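Local coordinates for galactose mutarotase-like protein (Clostridium acetobutylicum, PDB 3OS7) that probably binds carbohydrate and may act as an aldose 1-epimerase, interconverting the anomers of a sugar such as galactose, at residues K61-D64 and F65-R68. Sequence-based numbering, arbitrary orientation.
Sequences KFED and FKNR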
loop_
_atom_site.group_PDB
_atom_site.type_symbol
_atom_site.label_atom_id
_atom_site.label_comp_id
_atom_site.label_asym_id
_atom_site.label_seq_id
_atom_site.Cartn_x
_atom_site.Cartn_y
_atom_site.Cartn_z
ATOM N N LYS A 61 0.319 -14.439 16.724
ATOM C CA LYS A 61 1.734 -14.655 16.973
ATOM C C LYS A 61 2.591 -13.888 15.989
ATOM O O LYS A 61 2.222 -13.731 14.835
ATOM C CB LYS A 61 2.080 -16.155 16.880
ATOM C CG LYS A 61 1.401 -17.009 17.929
ATOM C CD LYS A 61 2.038 -18.387 18.062
ATOM C CE LYS A 61 1.945 -19.207 16.799
ATOM N NZ LYS A 61 2.257 -20.662 17.051
ATOM N N PHE A 62 3.772 -13.472 16.436
ATOM C CA PHE A 62 4.706 -12.758 15.585
ATOM C C PHE A 62 4.934 -13.493 14.273
ATOM O O PHE A 62 4.902 -12.897 13.207
ATOM C CB PHE A 62 6.057 -12.543 16.273
ATOM C CG PHE A 62 7.059 -11.865 15.397
ATOM C CD1 PHE A 62 7.016 -10.488 15.216
ATOM C CD2 PHE A 62 8.010 -12.600 14.692
ATOM C CE1 PHE A 62 7.928 -9.862 14.397
ATOM C CE2 PHE A 62 8.937 -11.970 13.872
ATOM C CZ PHE A 62 8.889 -10.595 13.724
ATOM N N GLU A 63 5.179 -14.790 14.361
ATOM C CA GLU A 63 5.535 -15.565 13.195
ATOM C C GLU A 63 4.418 -15.608 12.143
ATOM O O GLU A 63 4.708 -15.578 10.948
ATOM C CB GLU A 63 5.894 -16.992 13.614
ATOM C CG GLU A 63 6.792 -17.690 12.626
ATOM C CD GLU A 63 8.152 -17.019 12.475
ATOM O OE1 GLU A 63 8.568 -16.242 13.376
ATOM O OE2 GLU A 63 8.811 -17.282 11.446
ATOM N N ASP A 64 3.166 -15.653 12.597
ATOM C CA ASP A 64 1.992 -15.642 11.719
ATOM C C ASP A 64 1.798 -14.271 11.074
ATOM O O ASP A 64 1.356 -14.195 9.931
ATOM C CB ASP A 64 0.727 -16.042 12.468
ATOM C CG ASP A 64 0.768 -17.497 12.958
ATOM O OD1 ASP A 64 1.397 -18.329 12.285
ATOM O OD2 ASP A 64 0.200 -17.791 14.030
ATOM N N PHE A 65 2.180 -13.210 11.788
ATOM C CA PHE A 65 2.231 -11.875 11.201
ATOM C C PHE A 65 3.331 -11.797 10.133
ATOM O O PHE A 65 3.067 -11.440 8.971
ATOM C CB PHE A 65 2.433 -10.809 12.271
ATOM C CG PHE A 65 2.580 -9.407 11.717
ATOM C CD1 PHE A 65 1.632 -8.882 10.834
ATOM C CD2 PHE A 65 3.660 -8.626 12.062
ATOM C CE1 PHE A 65 1.766 -7.590 10.326
ATOM C CE2 PHE A 65 3.804 -7.336 11.539
ATOM C CZ PHE A 65 2.859 -6.821 10.678
ATOM N N LYS A 66 4.543 -12.203 10.487
ATOM C CA LYS A 66 5.685 -12.103 9.572
ATOM C C LYS A 66 5.480 -12.914 8.298
ATOM O O LYS A 66 5.949 -12.523 7.226
ATOM C CB LYS A 66 6.975 -12.536 10.258
ATOM C CG LYS A 66 8.201 -12.621 9.330
ATOM C CD LYS A 66 9.494 -12.902 10.093
ATOM C CE LYS A 66 9.629 -14.374 10.496
ATOM N NZ LYS A 66 10.880 -14.651 11.292
ATOM N N ASN A 67 4.781 -14.037 8.419
ATOM C CA ASN A 67 4.512 -14.890 7.264
ATOM C C ASN A 67 3.415 -14.386 6.332
ATOM O O ASN A 67 3.393 -14.765 5.160
ATOM C CB ASN A 67 4.167 -16.289 7.733
ATOM C CG ASN A 67 5.387 -17.063 8.145
ATOM O OD1 ASN A 67 6.512 -16.777 7.688
ATOM N ND2 ASN A 67 5.185 -18.049 8.998
ATOM N N ARG A 68 2.537 -13.523 6.834
ATOM C CA ARG A 68 1.456 -12.930 6.010
ATOM C C ARG A 68 1.142 -11.500 6.478
ATOM O O ARG A 68 0.079 -11.203 7.007
ATOM C CB ARG A 68 0.214 -13.805 6.066
ATOM C CG ARG A 68 -0.736 -13.556 4.918
ATOM C CD ARG A 68 -2.095 -14.089 5.252
ATOM N NE ARG A 68 -3.012 -13.954 4.122
ATOM C CZ ARG A 68 -4.306 -14.213 4.201
ATOM N NH1 ARG A 68 -4.832 -14.596 5.348
ATOM N NH2 ARG A 68 -5.076 -14.043 3.145
HETATM O O HOH W 1 -0.769 -12.488 9.262
HETATM O O HOH W 2 2.446 -18.469 9.588
#
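Glu-63 and Lys-66 both hold CG anti to the backbone N (chi1 -156° and 173°); a bend at chi2 of Glu-63 and another at chi3 of Lys-66 then lay the two chains side by side, pointing the same way. Glu-63 OE2 reaches Lys-66 NZ in a salt bridge of 3.4 Å, with OE1 almost as near, so the ammonium sits by both carboxylate oxygens. The aliphatic part of the same lysine also serves Phe-62, whose ring it crosses at a slant, CE2 lying 3.9 Å from Lys-66 CD. These pairs ride on a short helix of about one and a half turns, one of two in this β-rich, galactose mutarotase-like fold, on the protein surface. Its i to i+4 backbone bonds run from Phe-65 N to Lys-61 O, from Lys-66 N to Phe-62 O (2.8 Å, nearly straight at 167°) and from Asn-67 N to Glu-63 O. Lys-61 is the N-cap. At the far end the pattern frays: Arg-68 N donates to Phe-65 O (3.0 Å), three residues back, and only weakly to Asp-64 O at 3.4 Å, and a water donates to both Asp-64 O and Arg-68 O. A second water joins side chains one turn apart, donating a hydrogen bond to Asp-64 OD1 and accepting one from Asn-67 ND2, which lies 2.8 Å from the water oxygen. Phe-65 is buried, meeting Trp-15 ring to ring and packing on Val-36, Pro-56 and Leu-60, while the Phe-62 ring stacks with His-18. Arg-68 stretches off the helix end, its NH2 hydrogen-bonded to a tartrate probably carried over from crystallisation.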